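Local coordinates for protein cytochrome P450 113A1 (Saccharopolyspora erythraea, PDB 2JJN) that hydroxylates erythromycin D at C-12 of its macrolactone ring, using heme b, molecular oxygen and NADPH, to give erythromycin C in antibiotic biosynthesis, at residues A[81-89]-A[229-237]; A[286-296]-A[307-317]. The protein carries 2 engineered substitutions. All coordinates share one frame; numbering follows the deposited sequence. Where two conformers were deposited one is given.

Overall arrangement
Both contacts belong to a single cytochrome P450 chain and border the same heme, yet they do not touch: their centres are 20 Å apart and their nearest atoms about 5 Å. Contact 1 closes before contact 2 opens along the sequence. It sets the loop leading to helix 94-105 against the start of the long helix 228-259, beside one heme propionate. Contact 2 pairs strands 290-295 and 311-315 of the mixed sheet and reaches the other propionate through R293. Helix 228-259 links the two, since further along it I244 and T245 touch F288. Both also contribute to the substrate-binding site, H88 and E89 from segment 81-89 and Q292 from segment 286-296.

Contact 1 (A[81-89]-A[229-237]); sequences SPTPGMIHE and EEAANFSTA. With HEM (protoporphyrin IX containing Fe), chain B.
With CG turned opposite its carbonyl carbon (chi1 -78°), N233 brings its amide up to the loop, while M86, bent at chi2 (-63°), folds its sulfur back toward the same turn of helix. This is the P450 B-C loop resting on the start of the long central helix 228-259. N233 ND2 donates to P84 O over 2.8 Å; the nitrogen lies in the carbonyl plane, but the oxygen is tilted from the amide plane and the N-H points at it poorly (134°). An asparagine suits the place because its short amide can satisfy a loop carbonyl while T83 CG2 packs across it. The loop comes so near because residues 83 to 86 make a type II turn, closed by M86 N to T83 O. Glycine, at home at the positive phi of the third position, brings G85 CA within 3.7 Å of E230 O. Beside it, a water accepts from G85 N and donates to E230 OE1, an oxygen that also belongs to a salt bridge with R224. P84 lays its ring against the acidic side chains of E229 and E230, its CB 3.8 Å from E230 CG. At the end of the turn, M86 is flexible enough to lead its SD past N233 O, at 3.6 Å, to the methyl of A237, a residue small enough to admit it. Nearer the heme, I87 and F234 lie alongside and point the same way. I87 also packs on H95 and R99, both of which hydrogen-bond the heme, and H88, a substrate-binding residue, has its CA close to a propionate oxygen. At the ring edge, I87 CG2 sits in the F234 plane, 3.9 Å from CD1.

Contact 2 (A[286-296]-A[307-317]); sequences PPFPQMQRTTT and PADVMVNTWVL. With HEM (protoporphyrin IX containing Fe), chain B.
P307 O receives the hydroxyl of T295, a bond that joins the end of strand 290-295 to the loop leading into strand 311-315, its antiparallel neighbour in the mixed sheet of the P450 fold. T295 OG1 donates to P307 O at 2.8 Å, in the carbonyl plane and on a lone pair. Chi1 of 54° sets that hydroxyl between the backbone N and the carbonyl carbon, where it also accepts from V310 N, at 3.1 Å and almost straight (174°). Threonine thus serves as donor and acceptor for the bend at 307-310. Here D309, at positive phi, gives its N-H to T295 O, and V310 O takes that of T295. M311 faces T294 in a non-hydrogen-bonded pair, its CE 3.7 Å from T294 CG2. V312 forms a hydrogen-bonded pair with R293, and its CG2 meets T295 CG2, the side chains crossing at about a right angle. R293 leaves from the face shared with V312 for the heme: NH2 donates to propionate O1A at 2.8 Å and NH1 to O2A at 2.9 Å. The same NH1 also grips Q292 O, in the guanidinium plane, which helps fix the rotation of the group; its charge probably stabilises the ionised propionate. T314 repeats the two-bond pairing with M291, and its side chain touches V62 and L63 of helix 56-64. W315, at the N-cap position, turns its indole under Q290, whose OE1 stands 3.1 Å above one face near the rim, while W315 NE1 is hydrogen-bonded to H52 ND1. In helix 316-320, L317 N donates to P289 O, nearly straight (N-H...O 169°). L317 packs among prolines that suit this apolar, buried corner: its CB lies 3.7 Å from P289 CB, and its CD1 is equally close to P286 CD.

Contact 1 (A[81-89]-A[229-237])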
loop_
_atom_site.group_PDB
_atom_site.type_symbol
_atom_site.label_atom_id
_atom_site.label_comp_id
_atom_site.label_asym_id
_atom_site.label_seq_id
_atom_site.Cartn_x
_atom_site.Cartn_y
_atom_site.Cartn_z
ATOM N N SER A 81 19.673 0.787 13.074
ATOM C CA SER A 81 20.197 1.937 12.351
ATOM C C SER A 81 19.531 2.067 10.973
ATOM O O SER A 81 18.919 1.098 10.497
ATOM C CB SER A 81 21.714 1.835 12.226
ATOM O OG SER A 81 22.277 3.135 12.196
ATOM N N PRO A 82 19.621 3.264 10.350
ATOM C CA PRO A 82 18.968 3.544 9.054
ATOM C C PRO A 82 19.478 2.628 7.936
ATOM O O PRO A 82 20.661 2.252 7.949
ATOM C CB PRO A 82 19.399 4.979 8.745
ATOM C CG PRO A 82 19.767 5.576 10.041
ATOM C CD PRO A 82 20.330 4.454 10.866
ATOM N N THR A 83 18.600 2.275 6.993
ATOM C CA THR A 83 18.975 1.482 5.821
ATOM C C THR A 83 19.134 2.397 4.580
ATOM O O THR A 83 18.143 2.952 4.081
ATOM C CB THR A 83 17.874 0.454 5.507
ATOM O OG1 THR A 83 17.643 -0.359 6.673
ATOM C CG2 THR A 83 18.255 -0.426 4.334
ATOM N N PRO A 84 20.360 2.513 4.041
ATOM C CA PRO A 84 20.559 3.395 2.884
ATOM C C PRO A 84 19.592 3.108 1.744
ATOM O O PRO A 84 19.417 1.951 1.365
ATOM C CB PRO A 84 21.970 3.027 2.416
ATOM C CG PRO A 84 22.663 2.621 3.699
ATOM C CD PRO A 84 21.616 1.850 4.454
ATOM N N GLY A 85 18.981 4.147 1.186
ATOM C CA GLY A 85 18.105 3.927 0.035
ATOM C C GLY A 85 16.643 3.666 0.374
ATOM O O GLY A 85 15.801 3.671 -0.510
ATOM N N MET A 86 16.358 3.349 1.643
ATOM C CA MET A 86 14.956 3.076 2.053
ATOM C C MET A 86 14.247 4.399 2.249
ATOM O O MET A 86 14.165 4.936 3.365
ATOM C CB MET A 86 14.920 2.311 3.370
ATOM C CG MET A 86 15.251 0.867 3.213
ATOM S SD MET A 86 14.025 0.053 2.176
ATOM C CE MET A 86 14.642 -1.638 2.298
ATOM N N ILE A 87 13.778 4.936 1.137
ATOM C CA ILE A 87 13.355 6.313 1.075
ATOM C C ILE A 87 12.225 6.665 2.089
ATOM O O ILE A 87 12.166 7.799 2.606
ATOM C CB ILE A 87 12.880 6.640 -0.406
ATOM C CG1 ILE A 87 12.641 8.116 -0.600
ATOM C CG2 ILE A 87 11.752 5.760 -0.808
ATOM C CD1 ILE A 87 12.310 8.387 -2.079
ATOM N N HIS A 88 11.369 5.678 2.377
ATOM C CA HIS A 88 10.241 5.960 3.278
ATOM C C HIS A 88 10.684 6.058 4.725
ATOM O O HIS A 88 9.852 6.401 5.604
ATOM C CB HIS A 88 9.160 4.922 3.135
ATOM C CG HIS A 88 9.627 3.544 3.480
ATOM N ND1 HIS A 88 10.588 2.885 2.739
ATOM C CD2 HIS A 88 9.231 2.685 4.450
ATOM C CE1 HIS A 88 10.787 1.686 3.268
ATOM N NE2 HIS A 88 9.981 1.545 4.308
ATOM N N GLU A 89 11.963 5.775 5.002
ATOM C CA GLU A 89 12.471 5.826 6.375
ATOM C C GLU A 89 13.528 6.907 6.514
ATOM O O GLU A 89 14.249 6.941 7.519
ATOM C CB GLU A 89 13.045 4.458 6.785
ATOM C CG GLU A 89 11.969 3.423 6.957
ATOM C CD GLU A 89 12.512 2.101 7.426
ATOM O OE1 GLU A 89 13.756 1.948 7.462
ATOM O OE2 GLU A 89 11.679 1.233 7.713
ATOM N N GLU A 229 23.942 -0.707 -3.037
ATOM C CA GLU A 229 23.166 -0.890 -1.791
ATOM C C GLU A 229 21.907 -0.015 -1.808
ATOM O O GLU A 229 20.790 -0.495 -1.589
ATOM C CB GLU A 229 24.035 -0.518 -0.602
ATOM C CG GLU A 229 23.258 -0.679 0.705
ATOM C CD GLU A 229 24.101 -0.448 1.951
ATOM O OE1 GLU A 229 25.187 0.189 1.879
ATOM O OE2 GLU A 229 23.617 -0.917 3.028
ATOM N N GLU A 230 22.080 1.279 -2.055
ATOM C CA GLU A 230 20.924 2.199 -2.084
ATOM C C GLU A 230 19.948 1.835 -3.182
ATOM O O GLU A 230 18.726 1.842 -2.976
ATOM C CB GLU A 230 21.412 3.634 -2.336
ATOM C CG GLU A 230 22.190 4.200 -1.153
ATOM C CD GLU A 230 22.798 5.542 -1.442
ATOM O OE1 GLU A 230 22.615 6.468 -0.604
ATOM O OE2 GLU A 230 23.497 5.672 -2.479
ATOM N N ALA A 231 20.447 1.548 -4.388
ATOM C CA ALA A 231 19.548 1.183 -5.483
ATOM C C ALA A 231 18.780 -0.101 -5.165
ATOM O O ALA A 231 17.620 -0.237 -5.507
ATOM C CB ALA A 231 20.343 1.044 -6.809
ATOM N N ALA A 232 19.480 -1.054 -4.553
ATOM C CA ALA A 232 18.854 -2.339 -4.197
ATOM C C ALA A 232 17.800 -2.161 -3.118
ATOM O O ALA A 232 16.695 -2.765 -3.199
ATOM C CB ALA A 232 19.931 -3.321 -3.725
ATOM N N ASN A 233 18.119 -1.354 -2.118
ATOM C CA ASN A 233 17.129 -1.088 -1.060
ATOM C C ASN A 233 15.943 -0.326 -1.590
ATOM O O ASN A 233 14.772 -0.651 -1.286
ATOM C CB ASN A 233 17.775 -0.361 0.083
ATOM C CG ASN A 233 18.596 -1.308 0.996
ATOM O OD1 ASN A 233 18.130 -2.403 1.324
ATOM N ND2 ASN A 233 19.750 -0.871 1.439
ATOM N N PHE A 234 16.204 0.680 -2.398
ATOM C CA PHE A 234 15.081 1.388 -3.019
ATOM C C PHE A 234 14.247 0.454 -3.896
ATOM O O PHE A 234 12.998 0.464 -3.843
ATOM C CB PHE A 234 15.540 2.593 -3.805
ATOM C CG PHE A 234 14.394 3.242 -4.548
ATOM C CD1 PHE A 234 13.462 3.997 -3.848
ATOM C CD2 PHE A 234 14.184 3.005 -5.914
ATOM C CE1 PHE A 234 12.391 4.549 -4.482
ATOM C CE2 PHE A 234 13.107 3.558 -6.572
ATOM C CZ PHE A 234 12.157 4.345 -5.823
ATOM N N SER A 235 14.912 -0.394 -4.693
ATOM C CA SER A 235 14.190 -1.345 -5.527
ATOM C C SER A 235 13.380 -2.333 -4.698
ATOM O O SER A 235 12.325 -2.730 -5.133
ATOM C CB SER A 235 15.117 -2.125 -6.467
ATOM O OG SER A 235 15.763 -1.225 -7.394
ATOM N N THR A 236 13.894 -2.704 -3.520
ATOM C CA THR A 236 13.186 -3.595 -2.572
ATOM C C THR A 236 11.870 -2.924 -2.126
ATOM O O THR A 236 10.799 -3.551 -2.166
ATOM C CB THR A 236 14.026 -3.898 -1.305
ATOM O OG1 THR A 236 15.252 -4.532 -1.650
ATOM C CG2 THR A 236 13.242 -4.765 -0.253
ATOM N N ALA A 237 11.975 -1.673 -1.694
ATOM C CA ALA A 237 10.812 -0.850 -1.253
ATOM C C ALA A 237 9.810 -0.737 -2.368
ATOM O O ALA A 237 8.597 -0.914 -2.176
ATOM C CB ALA A 237 11.255 0.527 -0.883
HETATM C CHA HEM B . 4.787 5.825 -0.138
HETATM C CHB HEM B . 0.302 3.903 -0.071
HETATM C CHC HEM B . 1.208 1.722 -4.303
HETATM C CHD HEM B . 5.899 2.964 -3.957
HETATM C C1A HEM B . 3.476 5.526 0.174
HETATM C C2A HEM B . 2.762 6.052 1.343
HETATM C C3A HEM B . 1.539 5.514 1.371
HETATM C C4A HEM B . 1.423 4.624 0.233
HETATM C CMA HEM B . 0.439 5.744 2.430
HETATM C CAA HEM B . 3.321 7.078 2.346
HETATM C CBA HEM B . 4.177 6.414 3.409
HETATM C CGA HEM B . 4.521 7.367 4.556
HETATM O O1A HEM B . 4.106 8.560 4.521
HETATM O O2A HEM B . 5.261 6.901 5.478
HETATM C C1B HEM B . 0.160 3.146 -1.236
HETATM C C2B HEM B . -1.059 2.505 -1.660
HETATM C C3B HEM B . -0.812 1.902 -2.846
HETATM C C4B HEM B . 0.586 2.172 -3.158
HETATM C CMB HEM B . -2.335 2.601 -0.799
HETATM C CAB HEM B . -1.712 1.042 -3.755
HETATM C CBB HEM B . -2.976 1.301 -3.840
HETATM C C1C HEM B . 2.552 1.866 -4.572
HETATM C C2C HEM B . 3.231 1.329 -5.741
HETATM C C3C HEM B . 4.533 1.671 -5.645
HETATM C C4C HEM B . 4.710 2.452 -4.419
HETATM C CMC HEM B . 2.494 0.523 -6.845
HETATM C CAC HEM B . 5.708 1.328 -6.580
HETATM C CBC HEM B . 5.600 1.314 -7.909
HETATM C C1D HEM B . 5.987 3.809 -2.893
HETATM C C2D HEM B . 7.221 4.386 -2.466
HETATM C C3D HEM B . 6.883 5.276 -1.314
HETATM C C4D HEM B . 5.468 5.154 -1.127
HETATM C CMD HEM B . 8.636 4.145 -3.071
HETATM C CAD HEM B . 7.842 6.129 -0.465
HETATM C CBD HEM B . 7.942 7.567 -1.009
HETATM C CGD HEM B . 8.787 8.404 -0.099
HETATM O O1D HEM B . 9.081 7.997 1.039
HETATM O O2D HEM B . 9.172 9.508 -0.537
HETATM N NA HEM B . 2.609 4.660 -0.514
HETATM N NB HEM B . 1.185 2.897 -2.144
HETATM N NC HEM B . 3.500 2.512 -3.800
HETATM N ND HEM B . 4.947 4.289 -2.071
HETATM FE FE HEM B . 3.002 3.718 -2.206
HETATM O O HOH W 1 20.477 6.366 1.374
HETATM O O HOH W 2 3.493 1.972 -0.932
#

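Contact 2 (A[286-296]-A[307-317])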
loop_
_atom_site.group_PDB
_atom_site.type_symbol
_atom_site.label_atom_id
_atom_site.label_comp_id
_atom_site.label_asym_id
_atom_site.label_seq_id
_atom_site.Cartn_x
_atom_site.Cartn_y
_atom_site.Cartn_z
ATOM N N PRO A 286 -8.617 1.835 2.759
ATOM C CA PRO A 286 -7.180 2.104 2.427
ATOM C C PRO A 286 -6.342 0.869 2.718
ATOM O O PRO A 286 -6.451 0.309 3.792
ATOM C CB PRO A 286 -6.801 3.249 3.375
ATOM C CG PRO A 286 -7.816 3.220 4.494
ATOM C CD PRO A 286 -9.117 2.729 3.823
ATOM N N PRO A 287 -5.529 0.423 1.756
ATOM C CA PRO A 287 -4.697 -0.753 2.004
ATOM C C PRO A 287 -3.791 -0.603 3.210
ATOM O O PRO A 287 -3.612 -1.585 3.931
ATOM C CB PRO A 287 -3.917 -0.878 0.695
ATOM C CG PRO A 287 -4.888 -0.317 -0.366
ATOM C CD PRO A 287 -5.504 0.831 0.340
ATOM N N PHE A 288 -3.251 0.608 3.441
ATOM C CA PHE A 288 -2.432 0.853 4.621
ATOM C C PHE A 288 -3.241 1.779 5.523
ATOM O O PHE A 288 -3.353 2.971 5.256
ATOM C CB PHE A 288 -1.144 1.571 4.239
ATOM C CG PHE A 288 -0.117 0.713 3.611
ATOM C CD1 PHE A 288 0.577 1.198 2.521
ATOM C CD2 PHE A 288 0.212 -0.518 4.132
ATOM C CE1 PHE A 288 1.605 0.435 1.933
ATOM C CE2 PHE A 288 1.221 -1.306 3.543
ATOM C CZ PHE A 288 1.896 -0.813 2.444
ATOM N N PRO A 289 -3.887 1.244 6.541
ATOM C CA PRO A 289 -4.739 2.101 7.390
ATOM C C PRO A 289 -3.983 3.008 8.340
ATOM O O PRO A 289 -4.578 3.964 8.909
ATOM C CB PRO A 289 -5.593 1.059 8.159
ATOM C CG PRO A 289 -4.773 -0.161 8.160
ATOM C CD PRO A 289 -4.060 -0.200 6.852
ATOM N N GLN A 290 -2.699 2.758 8.500
ATOM C CA GLN A 290 -1.875 3.524 9.446
ATOM C C GLN A 290 -0.469 3.704 8.924
ATOM O O GLN A 290 0.035 2.871 8.148
ATOM C CB GLN A 290 -1.850 2.793 10.803
ATOM C CG GLN A 290 -1.337 1.359 10.719
ATOM C CD GLN A 290 -1.430 0.551 12.004
ATOM O OE1 GLN A 290 -2.195 0.868 12.921
ATOM N NE2 GLN A 290 -0.609 -0.491 12.092
ATOM N N MET A 291 0.167 4.810 9.335
ATOM C CA MET A 291 1.585 5.066 9.059
ATOM C C MET A 291 2.272 5.417 10.352
ATOM O O MET A 291 1.615 5.856 11.247
ATOM C CB MET A 291 1.808 6.216 8.045
ATOM C CG MET A 291 1.550 5.776 6.636
ATOM S SD MET A 291 -0.017 6.507 6.382
ATOM C CE MET A 291 0.508 8.110 5.793
ATOM N N GLN A 292 3.582 5.206 10.425
ATOM C CA GLN A 292 4.327 5.448 11.657
ATOM C C GLN A 292 5.304 6.570 11.506
ATOM O O GLN A 292 5.911 6.754 10.430
ATOM C CB GLN A 292 5.119 4.184 12.092
ATOM C CG GLN A 292 4.134 3.133 12.690
ATOM C CD GLN A 292 3.428 2.312 11.620
ATOM O OE1 GLN A 292 2.194 2.124 11.630
ATOM N NE2 GLN A 292 4.212 1.805 10.690
ATOM N N ARG A 293 5.410 7.342 12.582
ATOM C CA ARG A 293 6.424 8.434 12.725
ATOM C C ARG A 293 7.090 8.322 14.091
ATOM O O ARG A 293 6.606 7.598 14.961
ATOM C CB ARG A 293 5.789 9.830 12.543
ATOM C CG ARG A 293 5.105 10.016 11.197
ATOM C CD ARG A 293 6.194 10.030 10.090
ATOM N NE ARG A 293 5.679 10.490 8.790
ATOM C CZ ARG A 293 5.316 9.679 7.795
ATOM N NH1 ARG A 293 5.290 8.351 7.943
ATOM N NH2 ARG A 293 4.999 10.204 6.616
ATOM N N THR A 294 8.197 9.042 14.275
ATOM C CA THR A 294 8.803 9.108 15.617
ATOM C C THR A 294 9.008 10.574 15.976
ATOM O O THR A 294 9.496 11.339 15.165
ATOM C CB THR A 294 10.124 8.347 15.656
ATOM O OG1 THR A 294 10.995 8.843 14.637
ATOM C CG2 THR A 294 9.879 6.865 15.476
ATOM N N THR A 295 8.622 10.989 17.181
ATOM C CA THR A 295 8.819 12.397 17.531
ATOM C C THR A 295 10.304 12.684 17.782
ATOM O O THR A 295 11.019 11.886 18.409
ATOM C CB THR A 295 8.045 12.780 18.802
ATOM O OG1 THR A 295 8.402 11.891 19.852
ATOM C CG2 THR A 295 6.540 12.626 18.548
ATOM N N THR A 296 10.731 13.832 17.304
ATOM C CA THR A 296 12.141 14.241 17.501
ATOM C C THR A 296 12.303 15.169 18.704
ATOM O O THR A 296 13.427 15.524 19.064
ATOM C CB THR A 296 12.681 14.970 16.269
ATOM O OG1 THR A 296 11.944 16.176 16.020
ATOM C CG2 THR A 296 12.534 14.029 15.067
ATOM N N PRO A 307 5.589 13.170 24.275
ATOM C CA PRO A 307 7.011 13.376 24.577
ATOM C C PRO A 307 7.903 13.137 23.362
ATOM O O PRO A 307 7.454 12.604 22.340
ATOM C CB PRO A 307 7.325 12.313 25.620
ATOM C CG PRO A 307 6.275 11.305 25.420
ATOM C CD PRO A 307 5.061 11.918 24.854
ATOM N N ALA A 308 9.171 13.512 23.519
ATOM C CA ALA A 308 10.191 13.193 22.496
ATOM C C ALA A 308 10.464 11.714 22.415
ATOM O O ALA A 308 10.325 10.957 23.397
ATOM C CB ALA A 308 11.493 13.930 22.856
ATOM N N ASP A 309 10.950 11.292 21.237
ATOM C CA ASP A 309 11.466 9.934 21.088
ATOM C C ASP A 309 10.442 8.837 21.331
ATOM O O ASP A 309 10.775 7.784 21.891
ATOM C CB ASP A 309 12.715 9.731 21.996
ATOM C CG ASP A 309 13.817 10.738 21.686
ATOM O OD1 ASP A 309 14.084 10.989 20.495
ATOM O OD2 ASP A 309 14.363 11.321 22.647
ATOM N N VAL A 310 9.215 9.059 20.851
ATOM C CA VAL A 310 8.213 8.010 20.885
ATOM C C VAL A 310 7.587 7.848 19.495
ATOM O O VAL A 310 7.669 8.753 18.653
ATOM C CB VAL A 310 7.108 8.276 21.955
ATOM C CG1 VAL A 310 7.699 8.394 23.370
ATOM C CG2 VAL A 310 6.324 9.543 21.599
ATOM N N MET A 311 7.027 6.655 19.265
ATOM C CA MET A 311 6.396 6.359 17.981
ATOM C C MET A 311 4.951 6.884 17.986
ATOM O O MET A 311 4.278 6.819 19.008
ATOM C CB MET A 311 6.434 4.873 17.727
ATOM C CG MET A 311 5.644 4.460 16.512
ATOM S SD MET A 311 6.387 3.016 15.701
ATOM C CE MET A 311 7.885 3.768 15.086
ATOM N N VAL A 312 4.527 7.408 16.843
ATOM C CA VAL A 312 3.171 7.954 16.644
ATOM C C VAL A 312 2.606 7.263 15.418
ATOM O O VAL A 312 3.266 7.243 14.367
ATOM C CB VAL A 312 3.249 9.472 16.367
ATOM C CG1 VAL A 312 1.835 10.017 16.144
ATOM C CG2 VAL A 312 3.955 10.191 17.556
ATOM N N ASN A 313 1.401 6.709 15.541
ATOM C CA ASN A 313 0.705 5.974 14.448
ATOM C C ASN A 313 -0.383 6.925 13.962
ATOM O O ASN A 313 -1.240 7.332 14.761
ATOM C CB ASN A 313 0.042 4.747 15.138
ATOM C CG ASN A 313 0.917 3.538 15.170
ATOM O OD1 ASN A 313 1.159 2.988 16.234
ATOM N ND2 ASN A 313 1.372 3.088 14.010
ATOM N N THR A 314 -0.355 7.287 12.690
ATOM C CA THR A 314 -1.421 8.138 12.111
ATOM C C THR A 314 -2.423 7.264 11.393
ATOM O O THR A 314 -2.045 6.581 10.454
ATOM C CB THR A 314 -0.904 9.149 11.077
ATOM O OG1 THR A 314 -0.168 8.498 10.039
ATOM C CG2 THR A 314 0.006 10.228 11.713
ATOM N N TRP A 315 -3.665 7.274 11.849
ATOM C CA TRP A 315 -4.695 6.360 11.352
ATOM C C TRP A 315 -5.409 6.968 10.153
ATOM O O TRP A 315 -6.439 7.655 10.255
ATOM C CB TRP A 315 -5.664 6.014 12.473
ATOM C CG TRP A 315 -5.151 4.959 13.398
ATOM C CD1 TRP A 315 -4.390 5.158 14.484
ATOM C CD2 TRP A 315 -5.385 3.551 13.287
ATOM N NE1 TRP A 315 -4.122 3.917 15.116
ATOM C CE2 TRP A 315 -4.725 2.924 14.381
ATOM C CE3 TRP A 315 -6.052 2.754 12.336
ATOM C CZ2 TRP A 315 -4.736 1.532 14.571
ATOM C CZ3 TRP A 315 -6.085 1.376 12.534
ATOM C CH2 TRP A 315 -5.430 0.778 13.638
ATOM N N VAL A 316 -4.827 6.715 8.975
ATOM C CA VAL A 316 -5.467 7.169 7.730
ATOM C C VAL A 316 -6.902 6.596 7.604
ATOM O O VAL A 316 -7.812 7.258 7.115
ATOM C CB VAL A 316 -4.571 6.852 6.522
ATOM C CG1 VAL A 316 -5.369 6.809 5.223
ATOM C CG2 VAL A 316 -3.477 7.956 6.452
ATOM N N LEU A 317 -7.109 5.358 8.045
ATOM C CA LEU A 317 -8.452 4.766 7.988
ATOM C C LEU A 317 -9.427 5.603 8.782
ATOM O O LEU A 317 -10.552 5.837 8.310
ATOM C CB LEU A 317 -8.408 3.354 8.543
ATOM C CG LEU A 317 -9.782 2.689 8.681
ATOM C CD1 LEU A 317 -10.479 2.570 7.279
ATOM C CD2 LEU A 317 -9.611 1.314 9.312
HETATM C CHA HEM B . 4.787 5.825 -0.138
HETATM C CHB HEM B . 0.302 3.903 -0.071
HETATM C CHC HEM B . 1.208 1.722 -4.303
HETATM C CHD HEM B . 5.899 2.964 -3.957
HETATM C C1A HEM B . 3.476 5.526 0.174
HETATM C C2A HEM B . 2.762 6.052 1.343
HETATM C C3A HEM B . 1.539 5.514 1.371
HETATM C C4A HEM B . 1.423 4.624 0.233
HETATM C CMA HEM B . 0.439 5.744 2.430
HETATM C CAA HEM B . 3.321 7.078 2.346
HETATM C CBA HEM B . 4.177 6.414 3.409
HETATM C CGA HEM B . 4.521 7.367 4.556
HETATM O O1A HEM B . 4.106 8.560 4.521
HETATM O O2A HEM B . 5.261 6.901 5.478
HETATM C C1B HEM B . 0.160 3.146 -1.236
HETATM C C2B HEM B . -1.059 2.505 -1.660
HETATM C C3B HEM B . -0.812 1.902 -2.846
HETATM C C4B HEM B . 0.586 2.172 -3.158
HETATM C CMB HEM B . -2.335 2.601 -0.799
HETATM C CAB HEM B . -1.712 1.042 -3.755
HETATM C CBB HEM B . -2.976 1.301 -3.840
HETATM C C1C HEM B . 2.552 1.866 -4.572
HETATM C C2C HEM B . 3.231 1.329 -5.741
HETATM C C3C HEM B . 4.533 1.671 -5.645
HETATM C C4C HEM B . 4.710 2.452 -4.419
HETATM C CMC HEM B . 2.494 0.523 -6.845
HETATM C CAC HEM B . 5.708 1.328 -6.580
HETATM C CBC HEM B . 5.600 1.314 -7.909
HETATM C C1D HEM B . 5.987 3.809 -2.893
HETATM C C2D HEM B . 7.221 4.386 -2.466
HETATM C C3D HEM B . 6.883 5.276 -1.314
HETATM C C4D HEM B . 5.468 5.154 -1.127
HETATM C CMD HEM B . 8.636 4.145 -3.071
HETATM C CAD HEM B . 7.842 6.129 -0.465
HETATM C CBD HEM B . 7.942 7.567 -1.009
HETATM C CGD HEM B . 8.787 8.404 -0.099
HETATM O O1D HEM B . 9.081 7.997 1.039
HETATM O O2D HEM B . 9.172 9.508 -0.537
HETATM N NA HEM B . 2.609 4.660 -0.514
HETATM N NB HEM B . 1.185 2.897 -2.144
HETATM N NC HEM B . 3.500 2.512 -3.800
HETATM N ND HEM B . 4.947 4.289 -2.071
HETATM FE FE HEM B . 3.002 3.718 -2.206
HETATM O O HOH W 3 13.452 10.603 17.827
HETATM O O HOH W 4 15.091 13.182 19.458
HETATM O O HOH W 2 3.493 1.972 -0.932
#